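Local coordinates for dinitrogenase iron-molybdenum cofactor biosynthesis domain-containing protein (Pyrococcus horikoshii, PDB 2YX6) that binds ADP and belongs to the dinitrogenase iron-molybdenum cofactor family, with a probable but unconfirmed role in cofactor biosynthesis, at residues A[77-80]-A[81-84]. Residues are numbered along the deposited sequence; the frame is centred on the assembly and turned at random.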
ATOM      1  N   ILE A  77      -8.827  -1.392   7.126  1.00 20.93           N
ATOM      2  CA  ILE A  77      -7.503  -1.713   6.575  1.00 19.11           C
ATOM      3  C   ILE A  77      -7.531  -3.157   6.151  1.00 19.28           C
ATOM      4  O   ILE A  77      -7.171  -3.474   5.044  1.00 16.93           O
ATOM      5  CB  ILE A  77      -6.307  -1.554   7.647  1.00 19.26           C
ATOM      6  CG1 ILE A  77      -5.967  -0.076   7.903  1.00 17.80           C
ATOM      7  CG2 ILE A  77      -5.027  -2.220   7.135  1.00 18.71           C
ATOM      8  CD1 ILE A  77      -5.151   0.206   9.186  1.00 17.82           C
ATOM      9  N   GLU A  78      -7.951  -4.047   7.045  1.00 18.61           N
ATOM     10  CA  GLU A  78      -7.949  -5.478   6.677  1.00 20.26           C
ATOM     11  C   GLU A  78      -8.872  -5.779   5.463  1.00 19.35           C
ATOM     12  O   GLU A  78      -8.520  -6.540   4.537  1.00 19.03           O
ATOM     13  CB  GLU A  78      -8.370  -6.316   7.883  1.00 21.37           C
ATOM     14  CG  GLU A  78      -7.293  -6.387   8.926  1.00 25.68           C
ATOM     15  CD  GLU A  78      -7.820  -6.949  10.232  1.00 31.38           C
ATOM     16  OE1 GLU A  78      -9.043  -7.013  10.408  1.00 30.24           O
ATOM     17  OE2 GLU A  78      -7.009  -7.340  11.076  1.00 31.04           O
ATOM     18  N   TYR A  79     -10.021  -5.127   5.455  1.00 19.85           N
ATOM     19  CA  TYR A  79     -10.975  -5.271   4.374  1.00 20.28           C
ATOM     20  C   TYR A  79     -10.333  -4.768   3.039  1.00 19.41           C
ATOM     21  O   TYR A  79     -10.448  -5.421   2.019  1.00 17.58           O
ATOM     22  CB  TYR A  79     -12.286  -4.553   4.728  1.00 22.13           C
ATOM     23  CG  TYR A  79     -13.470  -5.043   3.944  1.00 25.89           C
ATOM     24  CD1 TYR A  79     -14.539  -5.650   4.583  1.00 30.77           C
ATOM     25  CD2 TYR A  79     -13.517  -4.922   2.556  1.00 29.33           C
ATOM     26  CE1 TYR A  79     -15.653  -6.131   3.859  1.00 31.55           C
ATOM     27  CE2 TYR A  79     -14.618  -5.366   1.814  1.00 30.34           C
ATOM     28  CZ  TYR A  79     -15.681  -5.984   2.475  1.00 29.97           C
ATOM     29  OH  TYR A  79     -16.780  -6.435   1.754  1.00 31.40           O
ATOM     30  N   PHE A  80      -9.574  -3.671   3.107  1.00 19.33           N
ATOM     31  CA  PHE A  80      -8.865  -3.109   1.962  1.00 18.39           C
ATOM     32  C   PHE A  80      -7.842  -4.113   1.456  1.00 19.93           C
ATOM     33  O   PHE A  80      -7.756  -4.419   0.248  1.00 20.57           O
ATOM     34  CB  PHE A  80      -8.183  -1.779   2.314  1.00 18.66           C
ATOM     35  CG  PHE A  80      -9.033  -0.534   2.073  1.00 18.94           C
ATOM     36  CD1 PHE A  80      -9.376   0.308   3.127  1.00 24.54           C
ATOM     37  CD2 PHE A  80      -9.486  -0.211   0.816  1.00 22.23           C
ATOM     38  CE1 PHE A  80     -10.140   1.430   2.920  1.00 23.77           C
ATOM     39  CE2 PHE A  80     -10.248   0.922   0.575  1.00 20.57           C
ATOM     40  CZ  PHE A  80     -10.596   1.742   1.608  1.00 21.97           C
ATOM     41  N   ASN A  81      -7.087  -4.656   2.399  1.00 18.94           N
ATOM     42  CA  ASN A  81      -6.069  -5.596   2.125  1.00 19.12           C
ATOM     43  C   ASN A  81      -6.617  -6.867   1.470  1.00 19.27           C
ATOM     44  O   ASN A  81      -6.002  -7.414   0.546  1.00 20.84           O
ATOM     45  CB  ASN A  81      -5.352  -5.893   3.449  1.00 18.15           C
ATOM     46  CG  ASN A  81      -4.356  -4.781   3.847  1.00 20.81           C
ATOM     47  OD1 ASN A  81      -4.187  -3.757   3.152  1.00 15.59           O
ATOM     48  ND2 ASN A  81      -3.729  -4.978   4.994  1.00 17.91           N
ATOM     49  N   SER A  82      -7.808  -7.287   1.877  1.00 19.89           N
ATOM     50  CA  SER A  82      -8.407  -8.484   1.326  1.00 19.49           C
ATOM     51  C   SER A  82      -8.772  -8.224  -0.141  1.00 19.59           C
ATOM     52  O   SER A  82      -8.856  -9.170  -0.932  1.00 20.61           O
ATOM     53  CB  SER A  82      -9.622  -8.908   2.147  1.00 20.00           C
ATOM     54  OG  SER A  82     -10.739  -8.078   1.811  1.00 25.34           O
ATOM     55  N   LEU A  83      -8.976  -6.962  -0.500  1.00 19.13           N
ATOM     56  CA  LEU A  83      -9.308  -6.535  -1.872  1.00 18.21           C
ATOM     57  C   LEU A  83      -8.050  -6.128  -2.655  1.00 19.52           C
ATOM     58  O   LEU A  83      -8.109  -5.533  -3.765  1.00 20.37           O
ATOM     59  CB  LEU A  83     -10.255  -5.363  -1.770  1.00 18.96           C
ATOM     60  CG  LEU A  83     -11.656  -5.654  -1.181  1.00 17.07           C
ATOM     61  CD1 LEU A  83     -12.439  -4.367  -1.353  1.00 20.00           C
ATOM     62  CD2 LEU A  83     -12.397  -6.850  -1.857  1.00 18.16           C
ATOM     63  N   GLY A  84      -6.898  -6.415  -2.067  1.00 18.81           N
ATOM     64  CA  GLY A  84      -5.608  -6.224  -2.789  1.00 18.84           C
ATOM     65  C   GLY A  84      -5.315  -4.747  -2.818  1.00 18.51           C
ATOM     66  O   GLY A  84      -4.616  -4.273  -3.721  1.00 21.10           O
TER
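Tyr79 and Leu83 meet on one flank of helix 74-82 just where a Schellman motif brings it to an end, within the beta-alpha-beta unit that runs from strand 66-68 to strand 86-88. The two side chains slant across each other: methyl CD1 of Leu83 comes to the ring edge of Tyr79, close to its plane, with CD1 4.0 Å from CE2. The ring is there because Tyr79 CG stands anti to the backbone N (chi1 -159°), and both residues also rest on Asn57 of helix 54-61. Ser82 turns its hydroxyl back onto the helix: chi1 of 78° sets OG between its own N and carbonyl carbon, and OG donates to Tyr79 O at 2.7 Å. That carbonyl also receives weak bonds from the backbone N of Ser82 and of Leu83. Ile77 and Asn81, one turn apart, run side by side in the same direction, and Asn81 N keeps a regular helical bond to Ile77 O (2.9 Å, 163° at the hydrogen). Asn81 packs on Val88 of the second subunit, while Phe80 reaches inward to Phe21 and Val87; Asn81 and Val87 are ADP-binding residues, though no ADP is bound to this chain here. The helical pattern then gives way: Leu83 N bonds three residues back, to Phe80 O, from above the carbonyl plane. Gly84, with positive phi, is the C-prime residue of the Schellman pair, Ile85 N to Phe80 O and Gly84 N to Asn81 O at 2.9 Å.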